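Long-range contact in histone-lysine N-methyltransferase SETMAR (Homo sapiens, PDB 3BO5), which dimethylates a lysine of histone H3 through its SET domain and, fused to a mariner transposase, acts in DNA double-strand break repair: residues 55-67 and 101-113. The protein carries 2 engineered substitutions. Residues are numbered along the deposited sequence; the frame is centred on the assembly and turned at random.
Sequences TQITFPGCICVKT and PVFECNVLCRCSD. With ZN (zinc ion), chain B; ZN (zinc ion), chain D; ZN (zinc ion), chain C.
The F59 ring takes the edge of F103 on one face, an edge-to-face pair with planes at 88° and centroids 5.3 Å apart. F103 CE1 lies 3.7 Å from F59 CZ, offset toward the rim. T58 CB lies over the centre of the opposite F59 face. The R110 guanidinium has V65 CG1 over one face. The N106 amide joins the two segments. N106 ND2 gives a hydrogen bond to F59 O (3.0 Å), from well above the carbonyl plane. N106 OD1 turns back to its own segment and accepts from L108 N (2.8 Å), an Asx turn. With chi1 at 70°, N106 CG sits between its backbone N and carbonyl carbon, which lets the amide serve both. Replacing N106 by alanine removes both amide bonds and would probably leave F59 O without this donor and the turn toward C109 less firmly held. C109 SG binds zinc and also accepts from C62 N (3.3 Å) and N106 N (3.2 Å), which probably tempers the thiolate charge. G61 CA packs against the same sulfur, where a side chain would clash. One water bridges C62 O, C64 O and R110 N. C62 SG joins two zinc ions, and C105 SG links one of these to the third. C69 bridges the remaining pair. C64, C109 and C111 each bind one zinc, and C74, C76 and C115 complete the sites. This is the triangular three-zinc, nine-cysteine cluster of the pre-SET domain.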
ATOM      1  N   THR A  55      -3.834 -14.515   4.584  1.00 15.94           N
ATOM      2  CA  THR A  55      -3.252 -14.710   5.915  1.00 18.53           C
ATOM      3  C   THR A  55      -2.537 -16.059   6.061  1.00 18.62           C
ATOM      4  O   THR A  55      -1.844 -16.279   7.063  1.00 21.68           O
ATOM      5  CB  THR A  55      -4.349 -14.584   7.019  1.00 19.63           C
ATOM      6  OG1 THR A  55      -5.198 -15.743   6.972  1.00 20.77           O
ATOM      7  CG2 THR A  55      -5.185 -13.301   6.799  1.00 21.53           C
ATOM      8  N   GLN A  56      -2.728 -16.922   5.080  1.00 18.54           N
ATOM      9  CA  GLN A  56      -2.160 -18.289   5.152  1.00 20.52           C
ATOM     10  C   GLN A  56      -0.704 -18.261   4.697  1.00 20.19           C
ATOM     11  O   GLN A  56      -0.368 -17.689   3.660  1.00 20.50           O
ATOM     12  CB  GLN A  56      -2.919 -19.204   4.212  1.00 20.76           C
ATOM     13  CG  GLN A  56      -2.361 -20.622   4.035  1.00 26.57           C
ATOM     14  N   ILE A  57       0.144 -19.008   5.404  1.00 21.92           N
ATOM     15  CA  ILE A  57       1.542 -19.125   4.986  1.00 21.39           C
ATOM     16  C   ILE A  57       1.667 -20.047   3.769  1.00 23.07           C
ATOM     17  O   ILE A  57       1.172 -21.204   3.850  1.00 24.38           O
ATOM     18  CB  ILE A  57       2.366 -19.739   6.104  1.00 21.86           C
ATOM     19  CG1 ILE A  57       2.103 -18.999   7.411  1.00 21.47           C
ATOM     20  CG2 ILE A  57       3.833 -19.774   5.652  1.00 23.10           C
ATOM     21  CD1 ILE A  57       2.719 -19.723   8.669  1.00 23.60           C
ATOM     22  N   THR A  58       2.307 -19.543   2.695  1.00 22.73           N
ATOM     23  CA  THR A  58       2.614 -20.236   1.427  1.00 23.81           C
ATOM     24  C   THR A  58       4.110 -20.548   1.329  1.00 23.77           C
ATOM     25  O   THR A  58       4.504 -21.573   0.733  1.00 22.90           O
ATOM     26  CB  THR A  58       2.316 -19.324   0.159  1.00 22.91           C
ATOM     27  OG1 THR A  58       1.038 -18.720   0.279  1.00 29.01           O
ATOM     28  CG2 THR A  58       2.442 -20.070  -1.156  1.00 26.66           C
ATOM     29  N   PHE A  59       4.942 -19.649   1.894  1.00 19.94           N
ATOM     30  CA  PHE A  59       6.398 -19.730   1.649  1.00 18.85           C
ATOM     31  C   PHE A  59       7.129 -20.269   2.832  1.00 18.06           C
ATOM     32  O   PHE A  59       6.912 -19.803   3.941  1.00 17.01           O
ATOM     33  CB  PHE A  59       6.940 -18.335   1.323  1.00 19.94           C
ATOM     34  CG  PHE A  59       6.345 -17.784   0.101  1.00 20.42           C
ATOM     35  CD1 PHE A  59       6.473 -18.483  -1.091  1.00 22.13           C
ATOM     36  CD2 PHE A  59       5.579 -16.617   0.114  1.00 21.07           C
ATOM     37  CE1 PHE A  59       5.870 -17.992  -2.297  1.00 23.94           C
ATOM     38  CE2 PHE A  59       5.020 -16.113  -1.081  1.00 17.19           C
ATOM     39  CZ  PHE A  59       5.151 -16.780  -2.258  1.00 21.90           C
ATOM     40  N   PRO A  60       7.983 -21.294   2.595  1.00 17.77           N
ATOM     41  CA  PRO A  60       8.590 -21.945   3.765  1.00 17.28           C
ATOM     42  C   PRO A  60       9.737 -21.206   4.439  1.00 16.75           C
ATOM     43  O   PRO A  60      10.121 -21.575   5.556  1.00 19.52           O
ATOM     44  CB  PRO A  60       9.149 -23.237   3.217  1.00 17.29           C
ATOM     45  CG  PRO A  60       9.274 -23.087   1.775  1.00 21.31           C
ATOM     46  CD  PRO A  60       8.243 -22.019   1.340  1.00 17.66           C
ATOM     47  N   GLY A  61      10.176 -20.173   3.756  1.00 16.27           N
ATOM     48  CA  GLY A  61      11.223 -19.298   4.337  1.00 16.65           C
ATOM     49  C   GLY A  61      12.649 -19.722   4.007  1.00 18.70           C
ATOM     50  O   GLY A  61      12.904 -20.703   3.261  1.00 20.26           O
ATOM     51  N   CYS A  62      13.604 -18.985   4.585  1.00 16.62           N
ATOM     52  CA  CYS A  62      15.008 -19.302   4.349  1.00 16.67           C
ATOM     53  C   CYS A  62      15.528 -20.170   5.469  1.00 16.54           C
ATOM     54  O   CYS A  62      14.888 -20.377   6.513  1.00 17.33           O
ATOM     55  CB  CYS A  62      15.799 -18.011   4.283  1.00 15.36           C
ATOM     56  SG  CYS A  62      15.763 -17.042   5.814  1.00 14.02           S
ATOM     57  N   ILE A  63      16.768 -20.665   5.216  1.00 16.32           N
ATOM     58  CA  ILE A  63      17.330 -21.581   6.198  1.00 19.43           C
ATOM     59  C   ILE A  63      18.344 -20.947   7.120  1.00 19.29           C
ATOM     60  O   ILE A  63      18.957 -21.647   7.912  1.00 21.50           O
ATOM     61  CB  ILE A  63      18.002 -22.806   5.526  1.00 21.13           C
ATOM     62  CG1 ILE A  63      19.216 -22.397   4.705  1.00 22.11           C
ATOM     63  CG2 ILE A  63      16.963 -23.582   4.677  1.00 27.19           C
ATOM     64  CD1 ILE A  63      20.032 -23.601   4.108  1.00 23.61           C
ATOM     65  N   CYS A  64      18.443 -19.638   7.093  1.00 17.43           N
ATOM     66  CA  CYS A  64      19.497 -18.956   7.832  1.00 16.41           C
ATOM     67  C   CYS A  64      19.135 -19.008   9.276  1.00 19.44           C
ATOM     68  O   CYS A  64      17.965 -18.759   9.649  1.00 22.74           O
ATOM     69  CB  CYS A  64      19.504 -17.497   7.423  1.00 12.55           C
ATOM     70  SG  CYS A  64      19.511 -17.311   5.639  1.00 14.99           S
ATOM     71  N   VAL A  65      20.066 -19.471  10.095  1.00 21.43           N
ATOM     72  CA  VAL A  65      19.827 -19.354  11.538  1.00 22.93           C
ATOM     73  C   VAL A  65      21.108 -19.009  12.252  1.00 21.87           C
ATOM     74  O   VAL A  65      21.083 -18.167  13.180  1.00 24.07           O
ATOM     75  CB  VAL A  65      19.210 -20.604  12.146  1.00 23.82           C
ATOM     76  CG1 VAL A  65      20.126 -21.845  11.926  1.00 26.78           C
ATOM     77  CG2 VAL A  65      18.828 -20.299  13.680  1.00 26.17           C
ATOM     78  N   LYS A  66      22.239 -19.478  11.714  1.00 18.80           N
ATOM     79  CA  LYS A  66      23.488 -19.264  12.452  1.00 17.68           C
ATOM     80  C   LYS A  66      24.070 -17.899  12.185  1.00 19.04           C
ATOM     81  O   LYS A  66      24.841 -17.412  12.971  1.00 19.70           O
ATOM     82  CB  LYS A  66      24.500 -20.314  12.045  1.00 17.54           C
ATOM     83  CG  LYS A  66      24.146 -21.726  12.544  1.00 20.47           C
ATOM     84  CD  LYS A  66      25.274 -22.700  12.378  1.00 28.05           C
ATOM     85  CE  LYS A  66      25.564 -23.022  10.963  1.00 35.20           C
ATOM     86  NZ  LYS A  66      26.065 -24.442  10.917  1.00 38.28           N
ATOM     87  N   THR A  67      23.778 -17.317  11.032  1.00 18.22           N
ATOM     88  CA  THR A  67      24.372 -16.000  10.684  1.00 19.13           C
ATOM     89  C   THR A  67      23.286 -15.198  10.010  1.00 16.98           C
ATOM     90  O   THR A  67      22.284 -15.800   9.588  1.00 17.92           O
ATOM     91  CB  THR A  67      25.584 -16.130   9.677  1.00 19.00           C
ATOM     92  OG1 THR A  67      25.142 -16.795   8.496  1.00 24.54           O
ATOM     93  CG2 THR A  67      26.712 -16.955  10.312  1.00 26.50           C
ATOM     94  N   PRO A 101      11.337  -9.481  -7.874  1.00 30.48           N
ATOM     95  CA  PRO A 101      10.305  -9.606  -6.837  1.00 29.15           C
ATOM     96  C   PRO A 101      10.905  -9.515  -5.436  1.00 26.01           C
ATOM     97  O   PRO A 101      12.041  -9.982  -5.186  1.00 26.99           O
ATOM     98  CB  PRO A 101       9.672 -10.973  -7.102  1.00 30.04           C
ATOM     99  CG  PRO A 101      10.753 -11.758  -7.817  1.00 31.47           C
ATOM    100  CD  PRO A 101      11.533 -10.734  -8.624  1.00 31.75           C
ATOM    101  N   VAL A 102      10.166  -8.877  -4.540  1.00 19.06           N
ATOM    102  CA  VAL A 102      10.613  -8.655  -3.185  1.00 16.99           C
ATOM    103  C   VAL A 102       9.955  -9.643  -2.231  1.00 15.54           C
ATOM    104  O   VAL A 102       8.684  -9.724  -2.138  1.00 14.85           O
ATOM    105  CB  VAL A 102      10.258  -7.237  -2.651  1.00 16.88           C
ATOM    106  CG1 VAL A 102      10.641  -7.062  -1.189  1.00 16.30           C
ATOM    107  CG2 VAL A 102      10.941  -6.121  -3.527  1.00 20.08           C
ATOM    108  N   PHE A 103      10.832 -10.401  -1.545  1.00 13.86           N
ATOM    109  CA  PHE A 103      10.364 -11.283  -0.477  1.00 13.43           C
ATOM    110  C   PHE A 103      11.002 -10.855   0.813  1.00 14.40           C
ATOM    111  O   PHE A 103      12.187 -10.718   0.859  1.00 13.74           O
ATOM    112  CB  PHE A 103      10.784 -12.726  -0.790  1.00 14.10           C
ATOM    113  CG  PHE A 103      10.021 -13.295  -1.918  1.00 15.36           C
ATOM    114  CD1 PHE A 103       8.876 -14.074  -1.665  1.00 18.45           C
ATOM    115  CD2 PHE A 103      10.454 -13.077  -3.234  1.00 19.86           C
ATOM    116  CE1 PHE A 103       8.132 -14.615  -2.735  1.00 19.31           C
ATOM    117  CE2 PHE A 103       9.709 -13.630  -4.323  1.00 22.10           C
ATOM    118  CZ  PHE A 103       8.587 -14.381  -4.051  1.00 22.20           C
ATOM    119  N   GLU A 104      10.199 -10.614   1.828  1.00 12.79           N
ATOM    120  CA  GLU A 104      10.735 -10.462   3.219  1.00 10.92           C
ATOM    121  C   GLU A 104      10.890 -11.824   3.887  1.00 12.35           C
ATOM    122  O   GLU A 104      10.180 -12.796   3.561  1.00 13.95           O
ATOM    123  CB  GLU A 104       9.805  -9.573   4.078  1.00 13.50           C
ATOM    124  CG  GLU A 104       9.846  -8.156   3.566  1.00 12.56           C
ATOM    125  CD  GLU A 104       9.335  -7.123   4.587  1.00 11.16           C
ATOM    126  OE1 GLU A 104       8.884  -7.476   5.718  1.00 12.21           O
ATOM    127  OE2 GLU A 104       9.364  -5.953   4.135  1.00 14.59           O
ATOM    128  N   CYS A 105      11.773 -11.868   4.908  1.00 10.67           N
ATOM    129  CA  CYS A 105      11.778 -13.043   5.782  1.00 12.71           C
ATOM    130  C   CYS A 105      10.426 -13.071   6.504  1.00 13.31           C
ATOM    131  O   CYS A 105       9.783 -12.047   6.682  1.00 16.00           O
ATOM    132  CB  CYS A 105      12.973 -12.989   6.697  1.00 14.57           C
ATOM    133  SG  CYS A 105      14.441 -13.288   5.818  1.00 12.70           S
ATOM    134  N   ASN A 106       9.937 -14.298   6.763  1.00 13.58           N
ATOM    135  CA  ASN A 106       8.586 -14.482   7.219  1.00 14.56           C
ATOM    136  C   ASN A 106       8.500 -15.247   8.522  1.00 15.53           C
ATOM    137  O   ASN A 106       9.474 -15.405   9.213  1.00 14.63           O
ATOM    138  CB  ASN A 106       7.714 -15.059   6.113  1.00 12.91           C
ATOM    139  CG  ASN A 106       8.053 -16.494   5.780  1.00 14.12           C
ATOM    140  OD1 ASN A 106       8.626 -17.207   6.585  1.00 14.61           O
ATOM    141  ND2 ASN A 106       7.611 -16.958   4.592  1.00 19.50           N
ATOM    142  N   VAL A 107       7.286 -15.683   8.864  1.00 15.64           N
ATOM    143  CA  VAL A 107       7.123 -16.288  10.196  1.00 17.25           C
ATOM    144  C   VAL A 107       7.913 -17.622  10.297  1.00 17.57           C
ATOM    145  O   VAL A 107       8.205 -18.100  11.408  1.00 19.34           O
ATOM    146  CB  VAL A 107       5.620 -16.475  10.477  1.00 18.19           C
ATOM    147  CG1 VAL A 107       5.006 -17.510   9.551  1.00 15.22           C
ATOM    148  CG2 VAL A 107       5.364 -16.766  11.981  1.00 22.37           C
ATOM    149  N   LEU A 108       8.230 -18.210   9.150  1.00 15.96           N
ATOM    150  CA  LEU A 108       8.930 -19.474   9.164  1.00 14.50           C
ATOM    151  C   LEU A 108      10.438 -19.378   9.073  1.00 15.78           C
ATOM    152  O   LEU A 108      11.169 -20.418   9.272  1.00 17.95           O
ATOM    153  CB  LEU A 108       8.412 -20.360   8.062  1.00 15.73           C
ATOM    154  CG  LEU A 108       6.918 -20.646   8.245  1.00 18.70           C
ATOM    155  CD1 LEU A 108       6.650 -21.610   7.099  1.00 17.95           C
ATOM    156  CD2 LEU A 108       6.552 -21.236   9.622  1.00 20.16           C
ATOM    157  N   CYS A 109      10.955 -18.205   8.696  1.00 13.75           N
ATOM    158  CA  CYS A 109      12.393 -17.988   8.643  1.00 14.89           C
ATOM    159  C   CYS A 109      12.909 -18.044  10.095  1.00 15.93           C
ATOM    160  O   CYS A 109      12.317 -17.421  10.945  1.00 18.85           O
ATOM    161  CB  CYS A 109      12.678 -16.602   7.989  1.00 14.50           C
ATOM    162  SG  CYS A 109      12.193 -16.566   6.261  1.00 13.26           S
ATOM    163  N   ARG A 110      14.078 -18.655  10.304  1.00 20.83           N
ATOM    164  CA  ARG A 110      14.547 -18.736  11.668  1.00 23.72           C
ATOM    165  C   ARG A 110      15.487 -17.625  12.015  1.00 23.93           C
ATOM    166  O   ARG A 110      15.885 -17.528  13.184  1.00 24.73           O
ATOM    167  CB  ARG A 110      15.201 -20.069  11.918  1.00 26.28           C
ATOM    168  CG  ARG A 110      14.132 -21.136  12.011  1.00 29.62           C
ATOM    169  CD  ARG A 110      14.593 -22.426  11.404  1.00 35.13           C
ATOM    170  NE  ARG A 110      15.618 -22.979  12.255  1.00 41.68           N
ATOM    171  CZ  ARG A 110      16.262 -24.112  12.016  1.00 42.24           C
ATOM    172  NH1 ARG A 110      17.202 -24.517  12.871  1.00 44.21           N
ATOM    173  NH2 ARG A 110      15.971 -24.817  10.935  1.00 38.46           N
ATOM    174  N   CYS A 111      15.771 -16.734  11.047  1.00 19.63           N
ATOM    175  CA  CYS A 111      16.462 -15.502  11.425  1.00 19.15           C
ATOM    176  C   CYS A 111      15.686 -14.725  12.484  1.00 21.04           C
ATOM    177  O   CYS A 111      14.450 -14.877  12.627  1.00 23.36           O
ATOM    178  CB  CYS A 111      16.721 -14.608  10.196  1.00 19.56           C
ATOM    179  SG  CYS A 111      15.104 -14.238   9.389  1.00 15.78           S
ATOM    180  N   SER A 112      16.356 -13.861  13.234  1.00 22.93           N
ATOM    181  CA  SER A 112      15.673 -13.166  14.312  1.00 24.86           C
ATOM    182  C   SER A 112      14.749 -12.110  13.803  1.00 25.09           C
ATOM    183  O   SER A 112      14.790 -11.724  12.597  1.00 23.05           O
ATOM    184  CB  SER A 112      16.641 -12.496  15.278  1.00 26.75           C
ATOM    185  OG  SER A 112      17.104 -11.293  14.733  1.00 28.29           O
ATOM    186  N   ASP A 113      13.929 -11.578  14.703  1.00 27.30           N
ATOM    187  CA  ASP A 113      13.011 -10.550  14.243  0.50 28.11           C
ATOM    188  C   ASP A 113      13.771  -9.243  13.930  1.00 27.91           C
ATOM    189  O   ASP A 113      13.202  -8.296  13.368  1.00 28.66           O
ATOM    190  CB  ASP A 113      11.774 -10.394  15.157  0.50 29.21           C
ATOM    191  CG  ASP A 113      10.738 -11.556  15.001  0.50 30.49           C
ATOM    192  OD1 ASP A 113      10.178 -11.951  16.044  0.50 35.28           O
ATOM    193  OD2 ASP A 113      10.452 -12.058  13.866  0.50 29.56           O
TER
HETATM  194 ZN    ZN B 301      14.031 -15.516   5.187  1.00 13.70          ZN
HETATM  195 ZN    ZN D 303      17.730 -15.843   5.312  1.00 14.22          ZN
HETATM  196 ZN    ZN C 302      15.987 -13.104   7.596  1.00 14.66          ZN
HETATM  197  O   HOH W   1      15.692 -20.279   8.938  1.00 25.66           O
HETATM  198  O   HOH W   2      18.122 -16.975  14.241  1.00 34.26           O